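Local structure of malate dehydrogenase (Porphyromonas gingivalis, 3FI9) at residues S171-T176 with A193-T198; N175-G180 with A276-I281; A29-T34 with S244-R249; K78-S83 with S114-C119; A261-N266 with V286-I291. The protein probably catalyses the NAD-dependent interconversion of malate and oxaloacetate. All coordinates share one frame; numbering follows the deposited sequence.

Interaction 1. Residues S171-T176 with A193-T198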
# COMPACT_ATOMS: atom_id res chain seq x y z
N SER A 171 6.97 -18.92 4.28
CA SER A 171 5.71 -19.69 4.22
C SER A 171 5.90 -21.13 4.64
O SER A 171 4.93 -21.82 4.89
CB SER A 171 5.21 -19.73 2.76
OG SER A 171 4.19 -18.78 2.57
N LEU A 172 7.15 -21.57 4.73
CA LEU A 172 7.42 -22.96 5.12
C LEU A 172 7.36 -23.16 6.63
O LEU A 172 7.39 -24.28 7.13
CB LEU A 172 8.79 -23.38 4.61
CG LEU A 172 9.00 -23.14 3.10
CD1 LEU A 172 10.41 -23.58 2.66
CD2 LEU A 172 7.93 -23.89 2.35
N VAL A 173 7.26 -22.06 7.37
CA VAL A 173 7.03 -22.16 8.83
C VAL A 173 5.49 -22.02 9.00
O VAL A 173 4.93 -20.97 8.76
CB VAL A 173 7.78 -21.04 9.60
CG1 VAL A 173 7.54 -21.16 11.11
CG2 VAL A 173 9.26 -21.09 9.32
N THR A 174 4.82 -23.08 9.41
CA THR A 174 3.38 -23.07 9.30
C THR A 174 2.76 -22.99 10.68
O THR A 174 3.36 -23.46 11.64
CB THR A 174 2.90 -24.30 8.50
OG1 THR A 174 3.43 -25.49 9.11
CG2 THR A 174 3.45 -24.20 7.06
N ASN A 175 1.59 -22.35 10.79
CA ASN A 175 0.82 -22.38 12.04
C ASN A 175 1.55 -21.84 13.27
O ASN A 175 1.43 -22.40 14.38
CB ASN A 175 0.33 -23.80 12.34
CG ASN A 175 -1.01 -23.82 13.06
OD1 ASN A 175 -1.81 -22.91 12.89
ND2 ASN A 175 -1.26 -24.84 13.88
N THR A 176 2.26 -20.72 13.10
CA THR A 176 2.92 -20.08 14.23
C THR A 176 1.83 -19.29 14.94
O THR A 176 1.03 -18.58 14.29
CB THR A 176 3.96 -19.06 13.78
OG1 THR A 176 3.48 -18.44 12.59
CG2 THR A 176 5.28 -19.72 13.47
N ALA A 193 3.21 -25.08 15.89
CA ALA A 193 3.98 -24.74 14.69
C ALA A 193 4.84 -25.87 14.12
O ALA A 193 5.32 -26.73 14.84
CB ALA A 193 4.84 -23.54 14.91
N LYS A 194 5.07 -25.81 12.81
CA LYS A 194 6.02 -26.70 12.14
C LYS A 194 6.99 -25.89 11.31
O LYS A 194 6.62 -24.87 10.74
CB LYS A 194 5.28 -27.62 11.19
CG LYS A 194 4.60 -28.76 11.87
CD LYS A 194 3.69 -29.50 10.89
CE LYS A 194 3.05 -30.68 11.62
NZ LYS A 194 2.64 -31.75 10.65
N VAL A 195 8.21 -26.39 11.19
CA VAL A 195 9.21 -25.72 10.39
C VAL A 195 9.55 -26.61 9.22
O VAL A 195 10.29 -27.59 9.38
CB VAL A 195 10.47 -25.46 11.23
CG1 VAL A 195 11.58 -24.93 10.35
CG2 VAL A 195 10.14 -24.51 12.41
N ASN A 196 9.02 -26.30 8.04
CA ASN A 196 9.16 -27.17 6.88
C ASN A 196 8.75 -28.61 7.21
O ASN A 196 9.45 -29.56 6.87
CB ASN A 196 10.62 -27.17 6.37
CG ASN A 196 10.71 -27.49 4.87
OD1 ASN A 196 9.80 -27.17 4.12
ND2 ASN A 196 11.81 -28.13 4.44
N GLY A 197 7.61 -28.77 7.90
CA GLY A 197 7.09 -30.09 8.22
C GLY A 197 7.46 -30.69 9.58
O GLY A 197 6.72 -31.52 10.13
N THR A 198 8.58 -30.27 10.13
CA THR A 198 9.02 -30.71 11.47
C THR A 198 8.46 -29.83 12.60
O THR A 198 8.65 -28.61 12.60
CB THR A 198 10.52 -30.58 11.55
OG1 THR A 198 11.13 -31.47 10.60
CG2 THR A 198 11.03 -30.88 12.95
O HOH W 1 5.50 -26.68 7.75

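Interaction 2. Residues N175-G180 with A276-I281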
# COMPACT_ATOMS: atom_id res chain seq x y z
N ASN A 175 1.59 -22.35 10.79
CA ASN A 175 0.82 -22.38 12.04
C ASN A 175 1.55 -21.84 13.27
O ASN A 175 1.43 -22.40 14.38
CB ASN A 175 0.33 -23.80 12.34
CG ASN A 175 -1.01 -23.82 13.06
OD1 ASN A 175 -1.81 -22.91 12.89
ND2 ASN A 175 -1.26 -24.84 13.88
N THR A 176 2.26 -20.72 13.10
CA THR A 176 2.92 -20.08 14.23
C THR A 176 1.83 -19.29 14.94
O THR A 176 1.03 -18.58 14.29
CB THR A 176 3.96 -19.06 13.78
OG1 THR A 176 3.48 -18.44 12.59
CG2 THR A 176 5.28 -19.72 13.47
N ARG A 177 1.77 -19.40 16.26
CA ARG A 177 0.66 -18.84 17.01
C ARG A 177 1.12 -18.25 18.32
O ARG A 177 1.84 -18.90 19.06
CB ARG A 177 -0.41 -19.92 17.30
CG ARG A 177 -1.16 -20.35 16.11
CD ARG A 177 -1.96 -19.21 15.55
NE ARG A 177 -2.85 -19.69 14.52
CZ ARG A 177 -2.59 -19.66 13.21
NH1 ARG A 177 -1.45 -19.15 12.77
NH2 ARG A 177 -3.48 -20.15 12.35
N THR A 178 0.72 -17.00 18.59
CA THR A 178 0.76 -16.48 19.94
C THR A 178 -0.69 -16.13 20.32
O THR A 178 -1.45 -15.61 19.49
CB THR A 178 1.66 -15.22 20.11
OG1 THR A 178 0.99 -14.08 19.55
CG2 THR A 178 3.03 -15.35 19.39
N TYR A 179 -1.05 -16.32 21.58
CA TYR A 179 -2.36 -15.95 22.09
C TYR A 179 -2.23 -15.04 23.32
O TYR A 179 -1.10 -14.76 23.82
CB TYR A 179 -3.16 -17.22 22.45
CG TYR A 179 -3.34 -18.18 21.30
CD1 TYR A 179 -4.01 -17.80 20.14
CD2 TYR A 179 -2.87 -19.48 21.39
CE1 TYR A 179 -4.15 -18.70 19.08
CE2 TYR A 179 -3.02 -20.37 20.37
CZ TYR A 179 -3.65 -19.97 19.21
OH TYR A 179 -3.81 -20.89 18.21
N GLY A 180 -3.37 -14.54 23.80
CA GLY A 180 -3.40 -13.68 25.01
C GLY A 180 -3.25 -12.20 24.72
O GLY A 180 -4.04 -11.63 23.97
N ALA A 276 -6.23 -12.16 22.21
CA ALA A 276 -5.86 -12.83 20.96
C ALA A 276 -6.15 -14.32 21.14
O ALA A 276 -5.73 -14.92 22.14
CB ALA A 276 -4.34 -12.63 20.64
N MET A 277 -6.91 -14.88 20.21
CA MET A 277 -7.44 -16.23 20.31
C MET A 277 -7.32 -16.95 18.98
O MET A 277 -7.01 -16.34 17.96
CB MET A 277 -8.91 -16.19 20.77
CG MET A 277 -9.11 -15.87 22.25
SD MET A 277 -8.98 -17.38 23.32
CE MET A 277 -7.24 -17.62 23.35
N GLU A 278 -7.60 -18.24 18.98
CA GLU A 278 -7.70 -18.98 17.71
C GLU A 278 -9.07 -18.76 17.11
O GLU A 278 -10.03 -19.49 17.39
CB GLU A 278 -7.43 -20.47 17.91
CG GLU A 278 -7.35 -21.28 16.61
CD GLU A 278 -6.21 -20.86 15.70
OE1 GLU A 278 -5.22 -20.26 16.16
OE2 GLU A 278 -6.29 -21.15 14.49
N THR A 279 -9.13 -17.78 16.22
CA THR A 279 -10.39 -17.25 15.75
C THR A 279 -10.59 -17.57 14.29
O THR A 279 -9.62 -17.81 13.56
CB THR A 279 -10.39 -15.71 15.88
OG1 THR A 279 -9.07 -15.19 15.61
CG2 THR A 279 -10.81 -15.31 17.27
N THR A 280 -11.85 -17.58 13.86
CA THR A 280 -12.16 -17.50 12.44
C THR A 280 -13.18 -16.39 12.28
O THR A 280 -14.13 -16.28 13.02
CB THR A 280 -12.59 -18.86 11.76
OG1 THR A 280 -13.97 -18.84 11.36
CG2 THR A 280 -12.32 -20.04 12.65
N ILE A 281 -12.91 -15.54 11.32
CA ILE A 281 -13.75 -14.42 11.01
C ILE A 281 -14.39 -14.76 9.69
O ILE A 281 -13.71 -15.11 8.73
CB ILE A 281 -12.87 -13.19 10.85
CG1 ILE A 281 -12.09 -12.93 12.15
CG2 ILE A 281 -13.69 -12.02 10.41
CD1 ILE A 281 -11.21 -11.69 12.06

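Interaction 3. Residues A29-T34 with S244-R249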
# COMPACT_ATOMS: atom_id res chain seq x y z
N ALA A 29 -9.16 -0.55 -1.40
CA ALA A 29 -9.46 -0.31 -2.81
C ALA A 29 -8.85 -1.37 -3.71
O ALA A 29 -9.51 -1.88 -4.61
CB ALA A 29 -8.99 1.12 -3.22
N MET A 30 -7.58 -1.74 -3.50
CA MET A 30 -7.00 -2.79 -4.33
C MET A 30 -7.76 -4.10 -4.21
O MET A 30 -7.90 -4.85 -5.20
CB MET A 30 -5.52 -3.07 -3.93
CG MET A 30 -4.56 -1.96 -4.33
SD MET A 30 -2.82 -2.12 -3.75
CE MET A 30 -2.43 -3.65 -4.72
N MET A 31 -8.19 -4.42 -2.99
CA MET A 31 -8.87 -5.69 -2.73
C MET A 31 -10.32 -5.68 -3.29
O MET A 31 -11.01 -6.67 -3.20
CB MET A 31 -8.91 -6.00 -1.23
CG MET A 31 -7.57 -6.53 -0.65
SD MET A 31 -7.78 -6.96 1.15
CE MET A 31 -6.07 -7.43 1.50
N ARG A 32 -10.77 -4.52 -3.77
CA ARG A 32 -12.13 -4.35 -4.27
C ARG A 32 -13.15 -4.88 -3.29
O ARG A 32 -14.02 -5.68 -3.65
CB ARG A 32 -12.28 -4.97 -5.69
CG ARG A 32 -11.38 -4.20 -6.70
CD ARG A 32 -11.35 -4.89 -8.10
NE ARG A 32 -12.61 -4.72 -8.82
CZ ARG A 32 -13.00 -3.59 -9.40
NH1 ARG A 32 -12.24 -2.52 -9.31
NH2 ARG A 32 -14.15 -3.54 -10.08
N LEU A 33 -13.06 -4.40 -2.04
CA LEU A 33 -14.00 -4.86 -1.01
C LEU A 33 -15.37 -4.25 -1.28
O LEU A 33 -16.37 -4.97 -1.31
CB LEU A 33 -13.51 -4.48 0.38
CG LEU A 33 -12.09 -5.01 0.69
CD1 LEU A 33 -11.64 -4.58 2.14
CD2 LEU A 33 -12.06 -6.53 0.51
N THR A 34 -15.39 -2.94 -1.49
CA THR A 34 -16.63 -2.20 -1.83
C THR A 34 -16.25 -0.93 -2.60
O THR A 34 -15.25 -0.25 -2.29
CB THR A 34 -17.39 -1.78 -0.54
OG1 THR A 34 -18.48 -0.90 -0.84
CG2 THR A 34 -16.47 -1.06 0.40
N SER A 244 -5.01 -5.89 9.07
CA SER A 244 -6.34 -5.39 9.45
C SER A 244 -7.32 -5.43 8.26
O SER A 244 -8.49 -5.78 8.41
CB SER A 244 -6.21 -3.95 9.96
OG SER A 244 -5.42 -3.92 11.19
N ILE A 245 -6.84 -5.01 7.11
CA ILE A 245 -7.77 -5.03 5.97
C ILE A 245 -8.07 -6.46 5.50
O ILE A 245 -9.20 -6.74 5.03
CB ILE A 245 -7.35 -4.12 4.82
CG1 ILE A 245 -7.06 -2.69 5.38
CG2 ILE A 245 -8.48 -4.11 3.71
CD1 ILE A 245 -8.23 -1.98 6.17
N GLU A 246 -7.11 -7.37 5.63
CA GLU A 246 -7.44 -8.78 5.37
C GLU A 246 -8.51 -9.20 6.33
O GLU A 246 -9.39 -10.00 5.95
CB GLU A 246 -6.27 -9.74 5.61
CG GLU A 246 -5.16 -9.73 4.64
CD GLU A 246 -4.09 -10.78 5.00
OE1 GLU A 246 -3.90 -11.70 4.22
OE2 GLU A 246 -3.44 -10.69 6.05
N MET A 247 -8.42 -8.74 7.60
CA MET A 247 -9.50 -9.11 8.57
C MET A 247 -10.89 -8.62 8.12
O MET A 247 -11.87 -9.41 8.17
CB MET A 247 -9.22 -8.58 10.00
CG MET A 247 -7.84 -9.02 10.56
SD MET A 247 -7.49 -8.25 12.15
CE MET A 247 -8.84 -8.78 13.15
N ILE A 248 -11.02 -7.34 7.75
CA ILE A 248 -12.34 -6.83 7.35
C ILE A 248 -12.83 -7.51 6.03
O ILE A 248 -14.01 -7.80 5.83
CB ILE A 248 -12.39 -5.27 7.25
CG1 ILE A 248 -13.82 -4.79 7.50
CG2 ILE A 248 -11.80 -4.74 5.88
CD1 ILE A 248 -14.31 -5.01 8.94
N ARG A 249 -11.90 -7.81 5.14
CA ARG A 249 -12.29 -8.63 3.99
C ARG A 249 -12.97 -9.96 4.38
O ARG A 249 -13.98 -10.34 3.79
CB ARG A 249 -11.12 -8.90 3.06
CG ARG A 249 -11.50 -9.90 1.95
CD ARG A 249 -10.43 -9.93 0.90
NE ARG A 249 -9.22 -10.58 1.38
CZ ARG A 249 -8.11 -10.69 0.64
NH1 ARG A 249 -8.10 -10.24 -0.61
NH2 ARG A 249 -7.03 -11.29 1.12
O HOH W 2 -10.24 -9.06 -2.34

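Interaction 4. Residues K78-S83 with S114-C119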
# COMPACT_ATOMS: atom_id res chain seq x y z
N LYS A 78 -21.52 -0.21 7.21
CA LYS A 78 -21.72 -1.57 7.67
C LYS A 78 -20.44 -2.26 8.17
O LYS A 78 -20.51 -3.29 8.83
CB LYS A 78 -22.27 -2.44 6.56
CG LYS A 78 -23.75 -2.07 6.17
CD LYS A 78 -24.67 -1.98 7.39
CE LYS A 78 -26.14 -2.06 6.95
NZ LYS A 78 -26.55 -0.73 6.51
N TYR A 79 -19.30 -1.73 7.76
CA TYR A 79 -17.98 -2.21 8.24
C TYR A 79 -17.17 -1.02 8.61
O TYR A 79 -17.23 0.02 7.95
CB TYR A 79 -17.25 -3.02 7.15
CG TYR A 79 -18.11 -4.16 6.71
CD1 TYR A 79 -18.07 -5.38 7.36
CD2 TYR A 79 -19.07 -3.99 5.69
CE1 TYR A 79 -18.91 -6.46 6.96
CE2 TYR A 79 -19.90 -5.02 5.32
CZ TYR A 79 -19.80 -6.25 5.94
OH TYR A 79 -20.64 -7.27 5.56
N ILE A 80 -16.42 -1.15 9.71
CA ILE A 80 -15.61 -0.06 10.18
C ILE A 80 -14.27 -0.61 10.60
O ILE A 80 -14.21 -1.63 11.31
CB ILE A 80 -16.21 0.60 11.45
CG1 ILE A 80 -17.58 1.24 11.13
CG2 ILE A 80 -15.23 1.67 11.98
CD1 ILE A 80 -18.32 1.74 12.39
N VAL A 81 -13.20 0.06 10.21
CA VAL A 81 -11.87 -0.27 10.71
C VAL A 81 -11.28 0.99 11.27
O VAL A 81 -11.13 1.95 10.54
CB VAL A 81 -10.95 -0.79 9.58
CG1 VAL A 81 -9.47 -0.98 10.09
CG2 VAL A 81 -11.54 -2.07 9.00
N SER A 82 -10.89 0.99 12.54
CA SER A 82 -10.27 2.20 13.13
C SER A 82 -8.84 2.11 13.58
O SER A 82 -8.51 1.25 14.42
CB SER A 82 -11.07 2.73 14.33
OG SER A 82 -10.40 3.87 14.88
N SER A 83 -8.00 3.00 13.05
CA SER A 83 -6.70 3.23 13.65
C SER A 83 -6.70 4.59 14.28
O SER A 83 -5.68 5.24 14.33
CB SER A 83 -5.55 3.19 12.63
OG SER A 83 -5.89 4.01 11.52
N SER A 114 -25.28 5.53 17.89
CA SER A 114 -26.13 6.61 17.40
C SER A 114 -26.34 6.54 15.90
O SER A 114 -27.46 6.75 15.44
CB SER A 114 -25.51 7.96 17.71
OG SER A 114 -25.34 8.14 19.10
N TYR A 115 -25.28 6.26 15.16
CA TYR A 115 -25.30 6.44 13.70
C TYR A 115 -25.33 5.15 12.86
O TYR A 115 -25.78 5.17 11.72
CB TYR A 115 -24.08 7.31 13.30
CG TYR A 115 -24.02 8.64 14.00
CD1 TYR A 115 -25.14 9.48 14.06
CD2 TYR A 115 -22.85 9.07 14.63
CE1 TYR A 115 -25.08 10.73 14.72
CE2 TYR A 115 -22.76 10.30 15.28
CZ TYR A 115 -23.89 11.13 15.32
OH TYR A 115 -23.80 12.35 15.97
N CYS A 116 -24.88 4.03 13.42
CA CYS A 116 -24.93 2.79 12.66
C CYS A 116 -25.06 1.52 13.55
O CYS A 116 -24.28 0.57 13.45
CB CYS A 116 -23.75 2.70 11.66
SG CYS A 116 -22.11 2.91 12.42
N PRO A 117 -26.09 1.51 14.42
CA PRO A 117 -26.30 0.40 15.34
C PRO A 117 -26.46 -0.90 14.57
O PRO A 117 -26.23 -1.97 15.15
CB PRO A 117 -27.62 0.76 16.04
CG PRO A 117 -28.32 1.69 15.09
CD PRO A 117 -27.18 2.50 14.49
N ASP A 118 -26.81 -0.81 13.28
CA ASP A 118 -26.89 -2.00 12.38
C ASP A 118 -25.58 -2.39 11.67
O ASP A 118 -25.59 -3.27 10.78
CB ASP A 118 -27.96 -1.79 11.30
CG ASP A 118 -27.73 -0.50 10.48
OD1 ASP A 118 -27.09 0.44 11.02
OD2 ASP A 118 -28.19 -0.40 9.32
N CYS A 119 -24.47 -1.77 12.05
CA CYS A 119 -23.12 -2.15 11.56
C CYS A 119 -22.93 -3.65 11.67
O CYS A 119 -23.41 -4.25 12.63
CB CYS A 119 -22.05 -1.44 12.44
SG CYS A 119 -20.40 -1.26 11.63
O HOH W 3 -25.45 1.51 8.77

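Interaction 5. Residues A261-N266 with V286-I291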
# COMPACT_ATOMS: atom_id res chain seq x y z
N ALA A 261 -6.96 -13.30 15.99
CA ALA A 261 -7.52 -11.95 16.11
C ALA A 261 -7.90 -11.77 17.57
O ALA A 261 -8.08 -12.74 18.29
CB ALA A 261 -8.77 -11.80 15.23
N GLY A 262 -8.00 -10.53 18.01
CA GLY A 262 -8.55 -10.27 19.35
C GLY A 262 -10.07 -10.37 19.33
O GLY A 262 -10.74 -9.86 18.40
N CYS A 263 -10.64 -11.09 20.30
CA CYS A 263 -12.03 -11.19 20.39
C CYS A 263 -12.46 -11.36 21.84
O CYS A 263 -11.63 -11.62 22.72
CB CYS A 263 -12.55 -12.35 19.53
SG CYS A 263 -12.21 -13.94 20.26
N TYR A 264 -13.76 -11.19 22.08
CA TYR A 264 -14.33 -11.27 23.43
C TYR A 264 -14.31 -12.74 23.86
O TYR A 264 -14.70 -13.62 23.09
CB TYR A 264 -15.80 -10.82 23.44
CG TYR A 264 -16.32 -10.74 24.87
CD1 TYR A 264 -15.68 -9.94 25.82
CD2 TYR A 264 -17.44 -11.45 25.25
CE1 TYR A 264 -16.16 -9.88 27.17
CE2 TYR A 264 -17.93 -11.39 26.55
CZ TYR A 264 -17.29 -10.61 27.49
OH TYR A 264 -17.82 -10.60 28.75
N VAL A 265 -13.87 -12.97 25.10
CA VAL A 265 -13.77 -14.30 25.70
C VAL A 265 -14.44 -14.21 27.07
O VAL A 265 -14.16 -13.31 27.85
CB VAL A 265 -12.28 -14.72 25.93
CG1 VAL A 265 -12.23 -16.04 26.67
CG2 VAL A 265 -11.52 -14.82 24.57
N ASN A 266 -15.33 -15.14 27.39
CA ASN A 266 -15.83 -15.14 28.77
C ASN A 266 -16.14 -16.56 29.14
O ASN A 266 -17.26 -16.98 28.97
CB ASN A 266 -17.10 -14.29 28.90
CG ASN A 266 -17.63 -14.23 30.34
OD1 ASN A 266 -16.87 -14.20 31.30
ND2 ASN A 266 -18.94 -14.19 30.49
N VAL A 286 -16.91 -13.15 14.21
CA VAL A 286 -15.79 -13.91 14.77
C VAL A 286 -16.28 -14.97 15.77
O VAL A 286 -17.24 -14.75 16.52
CB VAL A 286 -14.79 -12.95 15.46
CG1 VAL A 286 -15.48 -12.20 16.60
CG2 VAL A 286 -13.53 -13.69 15.94
N LYS A 287 -15.62 -16.12 15.77
CA LYS A 287 -15.77 -17.09 16.86
C LYS A 287 -14.38 -17.61 17.27
O LYS A 287 -13.44 -17.59 16.48
CB LYS A 287 -16.70 -18.24 16.47
N HIS A 288 -14.24 -18.08 18.50
CA HIS A 288 -12.98 -18.64 18.90
C HIS A 288 -13.12 -20.10 19.27
O HIS A 288 -14.20 -20.56 19.65
CB HIS A 288 -12.33 -17.82 20.03
CG HIS A 288 -13.04 -17.88 21.35
ND1 HIS A 288 -12.97 -18.98 22.18
CD2 HIS A 288 -13.80 -16.97 22.00
CE1 HIS A 288 -13.66 -18.74 23.28
NE2 HIS A 288 -14.18 -17.53 23.19
N SER A 289 -12.02 -20.83 19.16
CA SER A 289 -12.04 -22.25 19.49
C SER A 289 -12.03 -22.45 21.02
O SER A 289 -11.89 -21.50 21.79
CB SER A 289 -10.82 -22.93 18.87
OG SER A 289 -9.69 -22.62 19.65
N ASP A 290 -12.16 -23.68 21.44
CA ASP A 290 -12.26 -24.03 22.85
C ASP A 290 -10.92 -23.85 23.56
O ASP A 290 -9.94 -24.54 23.28
CB ASP A 290 -12.75 -25.49 22.97
CG ASP A 290 -12.77 -25.99 24.40
OD1 ASP A 290 -12.56 -25.17 25.34
OD2 ASP A 290 -13.03 -27.19 24.59
N ILE A 291 -10.85 -22.90 24.49
CA ILE A 291 -9.58 -22.57 25.11
C ILE A 291 -9.02 -23.79 25.81
O ILE A 291 -7.80 -23.99 25.87
CB ILE A 291 -9.75 -21.39 26.11
CG1 ILE A 291 -8.45 -20.62 26.33
CG2 ILE A 291 -10.39 -21.87 27.44
CD1 ILE A 291 -8.69 -19.11 26.38

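Interaction 1. Residues S171-T176 with A193-T198
Leu-172 through Asn-175 run antiparallel to Ala-193 through Asn-196, their end-to-end directions 173° apart, with Thr-174 and Lys-194 as a hydrogen-bonded pair and Val-173 and Val-195 as the non-hydrogen-bonded pair beside it. Thr-174 N donates to Lys-194 O at 2.9 Å, and Lys-194 N returns the bond to Thr-174 O at 3.1 Å. A third bond, from Asn-196 N to Leu-172 O at 2.8 Å, ties the residue just before strand 173-174 to the type I' turn that joins Val-195 to Thr-198. The two faces of this small ribbon differ in chemistry. On one, Val-173 CG1 lies 4.4 Å from Val-195 CG2, a loose touch, and both valines also pack on helix 153-166, through Leu-162 and Phe-166. On the other, the Thr-174 hydroxyl sits between its own backbone N and carbonyl carbon (chi1 54°), and OG1 comes within 3.5 Å of Lys-194 CB, while the extended lysine chain leads its amine away. The side chains of Leu-172 and Asn-196 lie side by side and point the same way, the leucine methyl CD1 beside the amide oxygen OD1. One water stitches this polar side together: it donates to Leu-172 O, accepts from Gly-197 N at 3.0 Å and pairs with Thr-174 OG1 at 2.7 Å. Leu-172 O thus takes two bonds, one from the turn and one from the water. The contact is therefore amphipathic: backbone bonds set the pairing, the valine face belongs to the helix-covered interior, and the threonine face is completed by water.

Interaction 2. Residues N175-G180 with A276-I281
Arg-177 and Tyr-179 converge on one oxygen, OE1 of Glu-278, from two differently turned groups. The guanidinium and carboxylate planes are only 7° apart, and Arg-177 NE donates within its own plane to the syn lone pair of OE1 at 2.9 Å, forming a salt bridge. The phenol ring stands almost perpendicular to the same carboxylate, with planes 86° apart, and its OH reaches OE1 at 2.6 Å from above the carboxylate plane. Two donors thus grip OE1, which probably helps to stabilise the negative charge. A bend in the glutamate chain (chi2 63°) carries CD toward these donors. The arginine is held further by NH1, which bonds to Thr-176 O at 3.0 Å, while Asn-175 OD1 lies over the centre of one guanidinium face. At the root of the side chain, Tyr-179 CB touches Met-277 CE at 4.2 Å. The backbones meet in an antiparallel hydrogen-bonded pair, Gly-180 N to Ala-276 O and Ala-276 N to Gly-180 O, each 2.9 Å. This single bridge links the hairpin of strands 178-180 and 186-188 to edge strand 273-277 in the C-terminal domain of the lactate/malate dehydrogenase fold, with the side chain of Thr-178 about 7 Å from that of His-182, the predicted proton acceptor.

Interaction 3. Residues A29-T34 with S244-R249
Met-31 and Leu-33, at and just beyond the C-terminal end of helix 19-30 in the Rossmann-type NAD-binding domain, pack against helix 238-251 of the C-terminal domain, so the contact joins the two domains of the subunit. The helix ends in a Schellman motif at Arg-32, whose positive phi turns the chain so that Met-31 and Leu-33, on either side of it in sequence, both present side chains to the partner helix. The apolar contacts centre on Leu-33, whose two methyls divide the work. CD1 enters between Ile-245 and Ile-248, meeting CG2 of Ile-245 at 3.6 Å and CG2 of Ile-248 at 3.7 Å. CD2 instead rests on the aliphatic part of Arg-249, with CB at 3.6 Å, the two side chains crossing at about a right angle. Ile-245 CG2 serves both partners, since Met-31 SD lies 3.9 Å from it. Around this patch Ile-245 also packs on Met-24 and Thr-27 of helix 19-30, and Glu-246 reaches Cys-57 of the second subunit.

The remaining contacts involve the end of Arg-249: one polar, through water, and one a sulfur over its face. The water donates to Met-31 O at 2.7 Å and accepts from Arg-249 NH1, lying at the edge of the guanidinium in its plane. The thioether takes a face of that group: from a methionine chain extended beyond CG (chi2 -177°), SD sits 3.6 Å above the guanidinium plane, offset toward its rim.

Interaction 4. Residues K78-S83 with S114-C119
Ile-80 and Cys-119 form the tight, buried part of this contact, while Lys-78 and Asp-118 make a looser pair at its outer side. Ile-80 points toward the loop that follows helix 94-115, and its terminal methyl CD1 meets two sulfurs, Cys-119 SG at 3.7 Å and Cys-116 SG at 4.0 Å. The two cysteines present these sulfurs from different torsions: that of Cys-119 is anti to its backbone N (chi1 -158°), that of Cys-116 lies between N and the carbonyl carbon (chi1 55°). Cys-119 SG also lies 3.5 Å from Lys-78 O, against the backbone of the strand. A type I turn from Cys-116 to Cys-119, closed by Cys-119 N to Cys-116 O at 2.7 Å, brings both cysteines to the same isoleucine.

The outer side is held more lightly. The Lys-78 chain starts away from the loop but bends at chi2 and chi4, and its amine comes back to Asp-118 OD2 at 3.3 Å in a salt bridge with a weak hydrogen bond. A water also spans the pair, donating to Asp-118 OD1 and accepting weakly from the amine.

This is the end of a beta-alpha-beta crossover in the Rossmann-type domain. Strand 77-82 leads through helix 94-115 to its parallel neighbour 121-124, and Leu-74 of helix 70-74 packs on both Ile-80 and Cys-116.

Interaction 5. Residues A261-N266 with V286-I291
Cys-263 and Val-265 meet Val-286 and His-288 where a two-stranded antiparallel hairpin, 279-282 with 285-288, lies across strand 261-267, a C-terminal-domain strand of the large mixed sheet. The strands do not pair here: their axes pass 7.7 Å apart at 66°, so side chains rather than backbone bonds fill the space between the layers. At one end Cys-263 CB faces both methyls of Val-286, with CG2 at 4.0 Å and CG1 only slightly farther, an apolar contact. Thr-279 of the hairpin packs on both of these residues. At the other end His-288 reaches over the large sheet. Its CG lies between its own backbone N and carbonyl carbon (chi1 69°), and the CD2 and NE2 side of the ring comes down among three residues in a row. Cys-263 SG approaches obliquely, 3.8 Å from CD2 and 4.8 Å from the ring centroid. The carbonyl oxygen of Tyr-264 lies at the ring edge, near its plane, 3.6 Å from CD2. Val-265 crosses the histidine at about a right angle and sets CG2 at 4.0 Å from NE2, again obliquely to the ring. Met-277 of the adjoining strand 273-277 packs against both Val-265 and His-288, so apolar and sulfur-bearing side chains and one backbone carbonyl surround this part of the imidazole. What helps fix its rotation is a bond on the far side of the ring from these contacts: ND1 donates to Ser-289 O at 2.8 Å, nearly straight at 168°, with the acceptor in the ring plane.

How the interactions relate
Place in the fold sets the chemistry of these five contacts. Interactions 2 and 4 are buried: the first centres on a gripped carboxylate, the second on sulfurs round a methyl with a weak ion pair outside. Interaction 1, farthest from the chain's centre and partly exposed, relies on strand pairing and water. Interactions 2 and 5 are the closest pair, centres about 9 Å apart; they share the large sheet and the 279-288 hairpin, and Thr-279 OG1 probably bonds to Ala-261 N. Interaction 3 alone joins the two domains, and its helix reaches further, with Ile-248 packing on Val-81 of interaction 4 and Met-247 on Ala-261 of interaction 5.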